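Local coordinates for protein STU0660 (Streptococcus thermophilus, PDB 3ZTH) that probably binds DNA as one of the large Csn2 proteins of CRISPR-mediated bacterial immunity and carries bound magnesium ions, at residues Gln22-Gln26 with Asp240-Lys245; Ile13-Gly18 with Arg252-Leu257; Asp79-Phe83 with Lys204-Phe209; Leu181-Leu185 with Phe218-Ile222. One frame throughout, in Å; residues are numbered along the deposited sequence.

Interaction 1: Gln22-Gln26 with Asp240-Lys245; sequences QIVGQ and DQGYLK. With MG (magnesium ion), chain C.
The side-chain amide of Gln22 pairs with the backbone N and O of Lys245. The glutamine CG lies anti to its own carbonyl carbon (chi1 -60°) and the chain runs extended from there, which delivers both ends of the amide to one residue. Lys245 N donates in the carbonyl plane to a lone pair of Gln22 OE1 at 3.1 Å, and Gln22 NE2 returns a nearly straight bond to Lys245 O at 2.6 Å, keeping the acceptor in its own amide plane. Water 1 gives OE1 a second bond and spans to Tyr243 O; the bonds at OE1 and NE2 fix which way round the amide sits. Leu244 CD1 packs on Val24 CG2 (3.8 Å). At the other end Gln26 and Asp240 share a magnesium ion, bound by Asp240 OD2 at 2.4 Å and Gln26 OE1 at a longer 2.7 Å, with three waters. Amide and carboxylate planes are turned 61° apart, and Gln26 NE2 bonds only weakly to Asp240 OD2; its stronger partner is Pro298 O. Water 2, bound to the ion, donates to Gly25 O at 2.6 Å. Strand 20-24 leads through this turn into helix 28-43, consistent with the P-loop position of the P-loop NTPase clan; the turn and the loop after strand 232-237 share the magnesium site.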
loop_
_atom_site.group_PDB
_atom_site.type_symbol
_atom_site.label_atom_id
_atom_site.label_comp_id
_atom_site.label_asym_id
_atom_site.label_seq_id
_atom_site.Cartn_x
_atom_site.Cartn_y
_atom_site.Cartn_z
ATOM N N GLN A 22 -8.872 -42.370 -2.924
ATOM C CA GLN A 22 -7.540 -42.524 -2.333
ATOM C C GLN A 22 -6.464 -42.679 -3.406
ATOM O O GLN A 22 -6.541 -43.553 -4.270
ATOM C CB GLN A 22 -7.508 -43.729 -1.391
ATOM C CG GLN A 22 -8.489 -43.629 -0.221
ATOM C CD GLN A 22 -8.498 -44.876 0.645
ATOM O OE1 GLN A 22 -7.675 -45.034 1.553
ATOM N NE2 GLN A 22 -9.426 -45.779 0.357
ATOM N N ILE A 23 -5.465 -41.810 -3.353
ATOM C CA ILE A 23 -4.375 -41.835 -4.311
ATOM C C ILE A 23 -3.150 -42.360 -3.589
ATOM O O ILE A 23 -2.684 -41.766 -2.620
ATOM C CB ILE A 23 -4.117 -40.422 -4.886
ATOM C CG1 ILE A 23 -5.305 -40.008 -5.754
ATOM C CG2 ILE A 23 -2.837 -40.406 -5.724
ATOM C CD1 ILE A 23 -5.240 -38.596 -6.245
ATOM N N VAL A 24 -2.639 -43.483 -4.074
ATOM C CA VAL A 24 -1.493 -44.149 -3.469
ATOM C C VAL A 24 -0.475 -44.502 -4.552
ATOM O O VAL A 24 -0.725 -44.273 -5.732
ATOM C CB VAL A 24 -1.974 -45.432 -2.766
ATOM C CG1 VAL A 24 -0.811 -46.250 -2.332
ATOM C CG2 VAL A 24 -2.827 -45.079 -1.555
ATOM N N GLY A 25 0.668 -45.057 -4.169
ATOM C CA GLY A 25 1.651 -45.413 -5.176
ATOM C C GLY A 25 3.064 -45.020 -4.800
ATOM O O GLY A 25 3.275 -44.207 -3.902
ATOM N N GLN A 26 4.037 -45.592 -5.500
ATOM C CA GLN A 26 5.433 -45.311 -5.210
ATOM C C GLN A 26 5.977 -44.135 -5.995
ATOM O O GLN A 26 7.066 -43.653 -5.709
ATOM C CB GLN A 26 6.281 -46.559 -5.460
ATOM C CG GLN A 26 5.922 -47.711 -4.538
ATOM C CD GLN A 26 5.886 -47.280 -3.073
ATOM O OE1 GLN A 26 6.920 -46.972 -2.483
ATOM N NE2 GLN A 26 4.690 -47.242 -2.491
ATOM N N ASP A 240 2.242 -45.264 2.542
ATOM C CA ASP A 240 2.388 -46.622 2.039
ATOM C C ASP A 240 1.899 -47.724 2.981
ATOM O O ASP A 240 1.547 -48.818 2.524
ATOM C CB ASP A 240 3.851 -46.889 1.692
ATOM C CG ASP A 240 4.323 -46.085 0.502
ATOM O OD1 ASP A 240 3.529 -45.290 -0.046
ATOM O OD2 ASP A 240 5.499 -46.257 0.115
ATOM N N GLN A 241 1.866 -47.459 4.285
ATOM C CA GLN A 241 1.450 -48.507 5.204
ATOM C C GLN A 241 0.548 -48.112 6.367
ATOM O O GLN A 241 0.759 -47.103 7.022
ATOM C CB GLN A 241 2.701 -49.225 5.735
ATOM C CG GLN A 241 2.420 -50.398 6.673
ATOM C CD GLN A 241 2.262 -49.977 8.137
ATOM O OE1 GLN A 241 1.548 -50.627 8.913
ATOM N NE2 GLN A 241 2.940 -48.894 8.521
ATOM N N GLY A 242 -0.471 -48.929 6.603
ATOM C CA GLY A 242 -1.376 -48.695 7.715
ATOM C C GLY A 242 -2.457 -47.628 7.652
ATOM O O GLY A 242 -3.115 -47.401 8.667
ATOM N N TYR A 243 -2.662 -46.983 6.502
ATOM C CA TYR A 243 -3.694 -45.947 6.398
ATOM C C TYR A 243 -4.726 -46.140 5.287
ATOM O O TYR A 243 -5.874 -45.712 5.413
ATOM C CB TYR A 243 -3.042 -44.570 6.276
ATOM C CG TYR A 243 -2.340 -44.174 7.552
ATOM C CD1 TYR A 243 -1.041 -44.609 7.821
ATOM C CD2 TYR A 243 -3.006 -43.447 8.532
ATOM C CE1 TYR A 243 -0.434 -44.333 9.030
ATOM C CE2 TYR A 243 -2.411 -43.166 9.748
ATOM C CZ TYR A 243 -1.126 -43.610 9.994
ATOM O OH TYR A 243 -0.528 -43.333 11.203
ATOM N N LEU A 244 -4.317 -46.783 4.201
ATOM C CA LEU A 244 -5.220 -47.042 3.089
ATOM C C LEU A 244 -6.363 -47.951 3.558
ATOM O O LEU A 244 -6.122 -48.997 4.152
ATOM C CB LEU A 244 -4.451 -47.723 1.959
ATOM C CG LEU A 244 -5.222 -48.096 0.697
ATOM C CD1 LEU A 244 -5.752 -46.828 0.024
ATOM C CD2 LEU A 244 -4.300 -48.881 -0.237
ATOM N N LYS A 245 -7.604 -47.545 3.300
ATOM C CA LYS A 245 -8.770 -48.339 3.697
ATOM C C LYS A 245 -9.466 -48.861 2.447
ATOM O O LYS A 245 -9.866 -48.077 1.587
ATOM C CB LYS A 245 -9.771 -47.485 4.495
ATOM C CG LYS A 245 -9.213 -46.845 5.755
ATOM C CD LYS A 245 -8.713 -47.896 6.743
ATOM C CE LYS A 245 -7.983 -47.249 7.916
ATOM N NZ LYS A 245 -7.427 -48.248 8.885
HETATM MG MG MG C . 7.166 -44.834 -0.923
HETATM O O HOH W 1 -6.910 -43.913 4.018
HETATM O O HOH W 2 5.137 -44.079 -2.120
HETATM O O HOH W 3 8.436 -46.593 0.232
HETATM O O HOH W 4 8.954 -43.552 -1.881
#

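Interaction 2: Ile13-Gly18 with Arg252-Leu257; sequences IELNIG and RFVNIL
Asn255 turns its side-chain amide onto the backbone of Asn16 and grips it twice. Asn16 N reaches Asn255 OD1 at 2.8 Å in an almost straight bond, and Asn255 ND2 gives a bond of 2.9 Å to Asn16 O, lying above that carbonyl plane while the oxygen stays in the plane of the donating amide. Asn16 answers with its own side chain: CG stands opposite the backbone N (chi1 -158°), which sends ND2 to Arg252 O at 2.8 Å. Next to it Gly18 CA sits over the centre of the Phe253 ring, 3.5 Å from the centroid in a CH-pi contact, and Asn16 O meets the same ring at its edge. Strands 13-16 and 254-257 run antiparallel here, at 158°, yet belong to different sheets: the first edges a three-stranded antiparallel sheet, the second lies in the mixed sheet, consistent with the core of a P-loop NTPase-like fold. The Asn255 amide in effect stands in for the backbone of a neighbouring strand. Farther along, Leu15 CD1 packs on Leu257 CD1 at 4.2 Å, with helix 28-43 touching both leucines through Thr34. Water 5 joins Asn16 ND2 to Arg252 NH1 at the guanidinium edge. Lys2 bonds weakly to Asn16 OD1 and forms a salt bridge with Glu14.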
loop_
_atom_site.group_PDB
_atom_site.type_symbol
_atom_site.label_atom_id
_atom_site.label_comp_id
_atom_site.label_asym_id
_atom_site.label_seq_id
_atom_site.Cartn_x
_atom_site.Cartn_y
_atom_site.Cartn_z
ATOM N N ILE A 13 -3.190 -37.903 -16.668
ATOM C CA ILE A 13 -3.189 -38.785 -15.512
ATOM C C ILE A 13 -4.654 -39.105 -15.260
ATOM O O ILE A 13 -5.458 -38.198 -15.032
ATOM C CB ILE A 13 -2.596 -38.084 -14.270
ATOM C CG1 ILE A 13 -1.149 -37.683 -14.550
ATOM C CG2 ILE A 13 -2.639 -39.009 -13.071
ATOM C CD1 ILE A 13 -0.864 -36.228 -14.282
ATOM N N GLU A 14 -4.998 -40.391 -15.329
ATOM C CA GLU A 14 -6.372 -40.838 -15.108
ATOM C C GLU A 14 -6.647 -41.079 -13.630
ATOM O O GLU A 14 -5.873 -41.731 -12.942
ATOM C CB GLU A 14 -6.655 -42.129 -15.887
ATOM C CG GLU A 14 -8.129 -42.518 -15.923
ATOM C CD GLU A 14 -8.392 -43.720 -16.802
ATOM O OE1 GLU A 14 -7.678 -43.862 -17.819
ATOM O OE2 GLU A 14 -9.312 -44.515 -16.491
ATOM N N LEU A 15 -7.763 -40.548 -13.158
ATOM C CA LEU A 15 -8.162 -40.684 -11.768
ATOM C C LEU A 15 -9.636 -41.089 -11.671
ATOM O O LEU A 15 -10.523 -40.400 -12.182
ATOM C CB LEU A 15 -7.959 -39.348 -11.059
ATOM C CG LEU A 15 -6.775 -39.061 -10.130
ATOM C CD1 LEU A 15 -5.536 -39.841 -10.516
ATOM C CD2 LEU A 15 -6.520 -37.557 -10.173
ATOM N N ASN A 16 -9.904 -42.209 -11.026
ATOM C CA ASN A 16 -11.277 -42.635 -10.870
ATOM C C ASN A 16 -11.727 -42.016 -9.537
ATOM O O ASN A 16 -11.290 -42.434 -8.467
ATOM C CB ASN A 16 -11.324 -44.157 -10.849
ATOM C CG ASN A 16 -12.678 -44.711 -11.230
ATOM O OD1 ASN A 16 -13.431 -44.093 -11.978
ATOM N ND2 ASN A 16 -12.982 -45.901 -10.737
ATOM N N ILE A 17 -12.581 -40.999 -9.623
ATOM C CA ILE A 17 -13.079 -40.258 -8.457
ATOM C C ILE A 17 -14.406 -40.755 -7.867
ATOM O O ILE A 17 -15.369 -41.008 -8.594
ATOM C CB ILE A 17 -13.263 -38.757 -8.808
ATOM C CG1 ILE A 17 -11.999 -38.206 -9.483
ATOM C CG2 ILE A 17 -13.613 -37.970 -7.557
ATOM C CD1 ILE A 17 -10.737 -38.303 -8.645
ATOM N N GLY A 18 -14.452 -40.866 -6.540
ATOM C CA GLY A 18 -15.654 -41.317 -5.852
ATOM C C GLY A 18 -15.812 -40.590 -4.525
ATOM O O GLY A 18 -14.915 -39.846 -4.127
ATOM N N ARG A 252 -12.941 -49.166 -6.153
ATOM C CA ARG A 252 -12.691 -48.639 -7.487
ATOM C C ARG A 252 -12.084 -47.237 -7.499
ATOM O O ARG A 252 -11.532 -46.798 -8.506
ATOM C CB ARG A 252 -13.997 -48.646 -8.289
ATOM C CG ARG A 252 -14.441 -50.045 -8.712
ATOM C CD ARG A 252 -15.755 -50.035 -9.499
ATOM N NE ARG A 252 -16.893 -49.637 -8.669
ATOM C CZ ARG A 252 -17.564 -48.494 -8.799
ATOM N NH1 ARG A 252 -17.217 -47.617 -9.738
ATOM N NH2 ARG A 252 -18.581 -48.225 -7.983
ATOM N N PHE A 253 -12.169 -46.535 -6.377
ATOM C CA PHE A 253 -11.634 -45.190 -6.313
ATOM C C PHE A 253 -10.251 -45.109 -5.682
ATOM O O PHE A 253 -9.768 -44.024 -5.337
ATOM C CB PHE A 253 -12.647 -44.295 -5.611
ATOM C CG PHE A 253 -14.015 -44.420 -6.197
ATOM C CD1 PHE A 253 -14.228 -44.140 -7.550
ATOM C CD2 PHE A 253 -15.072 -44.919 -5.441
ATOM C CE1 PHE A 253 -15.466 -44.365 -8.142
ATOM C CE2 PHE A 253 -16.321 -45.149 -6.025
ATOM C CZ PHE A 253 -16.519 -44.874 -7.374
ATOM N N VAL A 254 -9.622 -46.268 -5.537
ATOM C CA VAL A 254 -8.272 -46.339 -5.016
ATOM C C VAL A 254 -7.421 -46.271 -6.268
ATOM O O VAL A 254 -7.409 -47.199 -7.068
ATOM C CB VAL A 254 -8.004 -47.659 -4.298
ATOM C CG1 VAL A 254 -6.530 -47.783 -3.988
ATOM C CG2 VAL A 254 -8.816 -47.727 -3.019
ATOM N N ASN A 255 -6.735 -45.153 -6.450
ATOM C CA ASN A 255 -5.894 -44.961 -7.620
ATOM C C ASN A 255 -4.421 -45.207 -7.307
ATOM O O ASN A 255 -3.845 -44.568 -6.420
ATOM C CB ASN A 255 -6.101 -43.545 -8.165
ATOM C CG ASN A 255 -7.489 -43.351 -8.775
ATOM O OD1 ASN A 255 -7.728 -43.693 -9.938
ATOM N ND2 ASN A 255 -8.410 -42.822 -7.983
ATOM N N ILE A 256 -3.819 -46.140 -8.035
ATOM C CA ILE A 256 -2.417 -46.474 -7.839
ATOM C C ILE A 256 -1.582 -45.692 -8.840
ATOM O O ILE A 256 -1.755 -45.848 -10.047
ATOM C CB ILE A 256 -2.160 -47.975 -8.081
ATOM C CG1 ILE A 256 -3.184 -48.811 -7.317
ATOM C CG2 ILE A 256 -0.740 -48.342 -7.649
ATOM C CD1 ILE A 256 -3.109 -50.290 -7.629
ATOM N N LEU A 257 -0.689 -44.849 -8.338
ATOM C CA LEU A 257 0.188 -44.056 -9.186
ATOM C C LEU A 257 1.640 -44.494 -8.998
ATOM O O LEU A 257 2.330 -44.004 -8.098
ATOM C CB LEU A 257 0.049 -42.569 -8.844
ATOM C CG LEU A 257 -0.843 -41.748 -9.787
ATOM C CD1 LEU A 257 -2.228 -42.377 -9.848
ATOM C CD2 LEU A 257 -0.925 -40.288 -9.324
HETATM O O HOH W 5 -15.373 -47.550 -12.140
#

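Interaction 3: Asp79-Phe83 with Lys204-Phe209; sequences DISSF and KNIDGF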
loop_
_atom_site.group_PDB
_atom_site.type_symbol
_atom_site.label_atom_id
_atom_site.label_comp_id
_atom_site.label_asym_id
_atom_site.label_seq_id
_atom_site.Cartn_x
_atom_site.Cartn_y
_atom_site.Cartn_z
ATOM N N ASP A 79 -8.421 -27.315 0.520
ATOM C CA ASP A 79 -7.175 -28.058 0.584
ATOM C C ASP A 79 -6.608 -28.114 1.988
ATOM O O ASP A 79 -6.370 -27.089 2.609
ATOM C CB ASP A 79 -6.132 -27.437 -0.341
ATOM C CG ASP A 79 -4.968 -28.374 -0.599
ATOM O OD1 ASP A 79 -4.015 -28.366 0.207
ATOM O OD2 ASP A 79 -5.017 -29.132 -1.592
ATOM N N ILE A 80 -6.398 -29.323 2.487
ATOM C CA ILE A 80 -5.823 -29.507 3.804
ATOM C C ILE A 80 -4.553 -30.344 3.693
ATOM O O ILE A 80 -4.598 -31.571 3.650
ATOM C CB ILE A 80 -6.824 -30.171 4.762
ATOM C CG1 ILE A 80 -7.944 -29.176 5.084
ATOM C CG2 ILE A 80 -6.134 -30.591 6.043
ATOM C CD1 ILE A 80 -8.969 -29.708 6.064
ATOM N N SER A 81 -3.416 -29.659 3.622
ATOM C CA SER A 81 -2.125 -30.321 3.514
ATOM C C SER A 81 -1.294 -30.104 4.763
ATOM O O SER A 81 -0.135 -30.500 4.815
ATOM C CB SER A 81 -1.369 -29.819 2.282
ATOM O OG SER A 81 -1.988 -30.302 1.096
ATOM N N SER A 82 -1.898 -29.475 5.765
ATOM C CA SER A 82 -1.234 -29.229 7.042
ATOM C C SER A 82 -2.284 -28.827 8.064
ATOM O O SER A 82 -3.385 -28.403 7.698
ATOM C CB SER A 82 -0.224 -28.092 6.924
ATOM O OG SER A 82 -0.891 -26.841 6.894
ATOM N N PHE A 83 -1.956 -28.956 9.345
ATOM C CA PHE A 83 -2.912 -28.549 10.359
ATOM C C PHE A 83 -3.115 -27.029 10.322
ATOM O O PHE A 83 -4.137 -26.512 10.791
ATOM C CB PHE A 83 -2.459 -29.004 11.742
ATOM C CG PHE A 83 -2.725 -30.454 12.010
ATOM C CD1 PHE A 83 -3.999 -30.986 11.810
ATOM C CD2 PHE A 83 -1.715 -31.292 12.455
ATOM C CE1 PHE A 83 -4.259 -32.331 12.047
ATOM C CE2 PHE A 83 -1.967 -32.643 12.695
ATOM C CZ PHE A 83 -3.240 -33.162 12.491
ATOM N N LYS A 204 -3.835 -34.433 2.594
ATOM C CA LYS A 204 -2.566 -35.136 2.501
ATOM C C LYS A 204 -1.652 -34.681 3.629
ATOM O O LYS A 204 -1.895 -33.649 4.242
ATOM C CB LYS A 204 -1.907 -34.910 1.132
ATOM C CG LYS A 204 -1.066 -33.660 0.986
ATOM C CD LYS A 204 -0.351 -33.672 -0.370
ATOM C CE LYS A 204 0.755 -32.607 -0.460
ATOM N NZ LYS A 204 0.249 -31.208 -0.429
ATOM N N ASN A 205 -0.627 -35.477 3.915
ATOM C CA ASN A 205 0.348 -35.187 4.970
ATOM C C ASN A 205 -0.150 -35.418 6.384
ATOM O O ASN A 205 0.600 -35.251 7.326
ATOM C CB ASN A 205 0.837 -33.742 4.878
ATOM C CG ASN A 205 1.398 -33.408 3.524
ATOM O OD1 ASN A 205 2.302 -34.082 3.035
ATOM N ND2 ASN A 205 0.868 -32.359 2.906
ATOM N N ILE A 206 -1.405 -35.800 6.546
ATOM C CA ILE A 206 -1.948 -36.017 7.880
ATOM C C ILE A 206 -1.619 -37.375 8.498
ATOM O O ILE A 206 -1.446 -37.477 9.716
ATOM C CB ILE A 206 -3.472 -35.809 7.873
ATOM C CG1 ILE A 206 -3.776 -34.368 7.475
ATOM C CG2 ILE A 206 -4.058 -36.103 9.243
ATOM C CD1 ILE A 206 -2.965 -33.339 8.264
ATOM N N ASP A 207 -1.534 -38.414 7.671
ATOM C CA ASP A 207 -1.216 -39.753 8.161
ATOM C C ASP A 207 -0.037 -39.763 9.120
ATOM O O ASP A 207 -0.032 -40.499 10.105
ATOM C CB ASP A 207 -0.867 -40.698 7.011
ATOM C CG ASP A 207 -2.043 -41.018 6.152
ATOM O OD1 ASP A 207 -3.182 -40.777 6.604
ATOM O OD2 ASP A 207 -1.835 -41.526 5.030
ATOM N N GLY A 208 0.975 -38.960 8.817
ATOM C CA GLY A 208 2.150 -38.943 9.659
ATOM C C GLY A 208 1.951 -38.314 11.015
ATOM O O GLY A 208 2.738 -38.562 11.925
ATOM N N PHE A 209 0.894 -37.521 11.166
ATOM C CA PHE A 209 0.648 -36.830 12.426
ATOM C C PHE A 209 -0.260 -37.527 13.434
ATOM O O PHE A 209 -0.412 -37.053 14.554
ATOM C CB PHE A 209 0.122 -35.422 12.143
ATOM C CG PHE A 209 0.914 -34.679 11.098
ATOM C CD1 PHE A 209 2.272 -34.952 10.904
ATOM C CD2 PHE A 209 0.309 -33.682 10.325
ATOM C CE1 PHE A 209 3.019 -34.242 9.959
ATOM C CE2 PHE A 209 1.043 -32.961 9.376
ATOM C CZ PHE A 209 2.403 -33.241 9.191
#
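Three hydrogen bonds link Ile80 and Ser81 to Lys204 and Asn205. Lys204 N binds Ile80 O at 3.1 Å. Asn205 ND2 donates to Ser81 O at 2.8 Å, reaching a lone pair in the carbonyl plane although the oxygen sits 26° out of the amide plane. Ser81 OG accepts from Lys204 NZ and donates to Asp79 OD1, each at 2.9 Å, meeting the carboxylate on its syn side. The lysine gets there with CG between its backbone N and carbonyl carbon (chi1 85°) and a bend at the last torsion; its ammonium also makes a cation-pi contact with Trp35. Strands 76-80 and 199-204 are parallel neighbours, the first at the edge of the mixed core sheet, and both segments leave the sheet here. Ser82 is the N-cap of helix 83-89, its OG bonded to Asp85 N. The apolar contacts lie beyond. Ile206 CD1 rests over one face of the Phe83 ring, 4.3 Å from its centroid, a CH-pi contact. Phe83 CE2 presses on Phe209 CD2 at 3.4 Å, the two rings slanted at 42° and so neither stacked nor T-shaped. Tyr32 of the second subunit meets Phe83 edge-to-face and also touches Phe209.

Interaction 4: Leu181-Leu185 with Phe218-Ile222; sequences LSLFL and FYRQI
Leu185 pushes its CD1 methyl between Phe218, Gln221 and Ile222, and this is where the two helices pack closely. CD1 lies 3.7 Å from Phe218 CD1 and 3.9 Å from Ile222 CG2, and it meets the polar edge of the contact at Gln221 OE1, 3.4 Å away. One turn earlier Leu181 CD1 comes to the same ring atom, Phe218 CD1, at 4.0 Å, so two leucine methyls converge on one corner of the phenylalanine. The ring is brought there by a chi1 of 158°, which sets CG opposite the backbone N. Toward the sheet, Leu185 and Ile222 both touch Phe234 of strand 232-237. The other side is looser and polar. Gln221, partly exposed, extends its amide toward Ser182, but NE2 makes only a weak bond of 3.5 Å to Ser182 OG, which is hydrogen-bonded to Ile178 O in its own helix. Water 6 bridges Gln221 OE1 (2.8 Å) and Ser182 O (3.1 Å). The helices run almost parallel (8°), the axes of the two short segments 10.6 Å apart at closest approach, as expected of beta-alpha-beta helices on one face of the parallel strands of the mixed sheet. With no charged pair between them, the segments are held mainly by apolar packing, with a weak, water-bridged polar edge.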
loop_
_atom_site.group_PDB
_atom_site.type_symbol
_atom_site.label_atom_id
_atom_site.label_comp_id
_atom_site.label_asym_id
_atom_site.label_seq_id
_atom_site.Cartn_x
_atom_site.Cartn_y
_atom_site.Cartn_z
ATOM N N LEU A 181 -8.987 -32.589 13.625
ATOM C CA LEU A 181 -9.725 -33.100 12.483
ATOM C C LEU A 181 -11.212 -33.216 12.809
ATOM O O LEU A 181 -12.067 -32.820 12.007
ATOM C CB LEU A 181 -9.149 -34.461 12.076
ATOM C CG LEU A 181 -7.689 -34.445 11.586
ATOM C CD1 LEU A 181 -7.157 -35.860 11.515
ATOM C CD2 LEU A 181 -7.594 -33.756 10.222
ATOM N N SER A 182 -11.520 -33.740 13.991
ATOM C CA SER A 182 -12.906 -33.899 14.410
ATOM C C SER A 182 -13.657 -32.572 14.451
ATOM O O SER A 182 -14.777 -32.464 13.933
ATOM C CB SER A 182 -12.961 -34.572 15.775
ATOM O OG SER A 182 -12.379 -35.856 15.700
ATOM N N LEU A 183 -13.048 -31.562 15.066
ATOM C CA LEU A 183 -13.683 -30.251 15.139
ATOM C C LEU A 183 -13.930 -29.732 13.725
ATOM O O LEU A 183 -15.004 -29.204 13.424
ATOM C CB LEU A 183 -12.800 -29.274 15.916
ATOM C CG LEU A 183 -12.776 -29.529 17.426
ATOM C CD1 LEU A 183 -11.715 -28.661 18.083
ATOM C CD2 LEU A 183 -14.158 -29.244 18.016
ATOM N N PHE A 184 -12.936 -29.897 12.853
ATOM C CA PHE A 184 -13.066 -29.453 11.471
ATOM C C PHE A 184 -14.208 -30.181 10.770
ATOM O O PHE A 184 -15.025 -29.559 10.084
ATOM C CB PHE A 184 -11.770 -29.708 10.703
ATOM C CG PHE A 184 -11.905 -29.540 9.216
ATOM C CD1 PHE A 184 -11.952 -28.274 8.644
ATOM C CD2 PHE A 184 -11.999 -30.652 8.384
ATOM C CE1 PHE A 184 -12.090 -28.116 7.261
ATOM C CE2 PHE A 184 -12.139 -30.504 7.005
ATOM C CZ PHE A 184 -12.183 -29.233 6.444
ATOM N N LEU A 185 -14.260 -31.499 10.928
ATOM C CA LEU A 185 -15.315 -32.281 10.292
ATOM C C LEU A 185 -16.691 -31.902 10.825
ATOM O O LEU A 185 -17.667 -31.858 10.073
ATOM C CB LEU A 185 -15.055 -33.776 10.486
ATOM C CG LEU A 185 -13.854 -34.290 9.688
ATOM C CD1 LEU A 185 -13.652 -35.774 9.952
ATOM C CD2 LEU A 185 -14.081 -34.035 8.193
ATOM N N PHE A 218 -11.027 -41.036 12.399
ATOM C CA PHE A 218 -11.202 -39.970 11.416
ATOM C C PHE A 218 -11.861 -40.491 10.139
ATOM O O PHE A 218 -12.745 -39.845 9.571
ATOM C CB PHE A 218 -9.836 -39.364 11.081
ATOM C CG PHE A 218 -9.786 -38.666 9.754
ATOM C CD1 PHE A 218 -10.290 -37.380 9.607
ATOM C CD2 PHE A 218 -9.251 -39.312 8.637
ATOM C CE1 PHE A 218 -10.267 -36.743 8.367
ATOM C CE2 PHE A 218 -9.223 -38.688 7.396
ATOM C CZ PHE A 218 -9.732 -37.398 7.257
ATOM N N TYR A 219 -11.425 -41.665 9.691
ATOM C CA TYR A 219 -11.958 -42.268 8.471
ATOM C C TYR A 219 -13.427 -42.665 8.590
ATOM O O TYR A 219 -14.183 -42.547 7.622
ATOM C CB TYR A 219 -11.105 -43.481 8.067
ATOM C CG TYR A 219 -11.619 -44.228 6.853
ATOM C CD1 TYR A 219 -11.517 -43.680 5.573
ATOM C CD2 TYR A 219 -12.211 -45.484 6.987
ATOM C CE1 TYR A 219 -11.992 -44.367 4.457
ATOM C CE2 TYR A 219 -12.682 -46.175 5.884
ATOM C CZ TYR A 219 -12.571 -45.615 4.622
ATOM O OH TYR A 219 -13.041 -46.316 3.529
ATOM N N ARG A 220 -13.833 -43.141 9.766
ATOM C CA ARG A 220 -15.239 -43.499 9.967
ATOM C C ARG A 220 -16.072 -42.225 9.853
ATOM O O ARG A 220 -17.151 -42.223 9.266
ATOM C CB ARG A 220 -15.458 -44.131 11.336
ATOM C CG ARG A 220 -14.883 -45.519 11.470
ATOM C CD ARG A 220 -15.082 -46.061 12.878
ATOM N NE ARG A 220 -14.350 -47.311 13.079
ATOM C CZ ARG A 220 -14.576 -48.430 12.396
ATOM N NH1 ARG A 220 -15.526 -48.466 11.464
ATOM N NH2 ARG A 220 -13.834 -49.508 12.633
ATOM N N GLN A 221 -15.555 -41.137 10.411
ATOM C CA GLN A 221 -16.246 -39.859 10.347
ATOM C C GLN A 221 -16.456 -39.415 8.909
ATOM O O GLN A 221 -17.570 -39.046 8.542
ATOM C CB GLN A 221 -15.473 -38.795 11.124
ATOM C CG GLN A 221 -15.674 -38.899 12.627
ATOM C CD GLN A 221 -14.732 -38.016 13.425
ATOM O OE1 GLN A 221 -14.449 -36.879 13.047
ATOM N NE2 GLN A 221 -14.254 -38.534 14.550
ATOM N N ILE A 222 -15.418 -39.461 8.074
ATOM C CA ILE A 222 -15.622 -39.035 6.696
ATOM C C ILE A 222 -16.564 -39.974 5.939
ATOM O O ILE A 222 -17.290 -39.530 5.054
ATOM C CB ILE A 222 -14.288 -38.864 5.908
ATOM C CG1 ILE A 222 -13.557 -40.188 5.759
ATOM C CG2 ILE A 222 -13.398 -37.853 6.612
ATOM C CD1 ILE A 222 -12.265 -40.026 4.983
HETATM O O HOH W 6 -16.445 -35.002 13.443
#

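In the fold
All four contacts are largely buried, yet their chemistry changes with place. Interactions 1, 2 and 3 all reach the mixed core sheet. The first two share a seam, since strands 20-24 and 254-257 are neighbours, with Val24 O and Gln22 O probably bonded to Leu257 N and Asn255 N; there asparagine and glutamine amides grip backbone, and interaction 1 adds the metal. Interaction 3 combines polar links with aromatic packing, and like interaction 1 it touches the second subunit. It joins interaction 4, mainly apolar, where Leu181 meets Ile206 and Phe83. Interactions 2 and 4 lie farthest apart, their centres about 22 Å from each other, without touching.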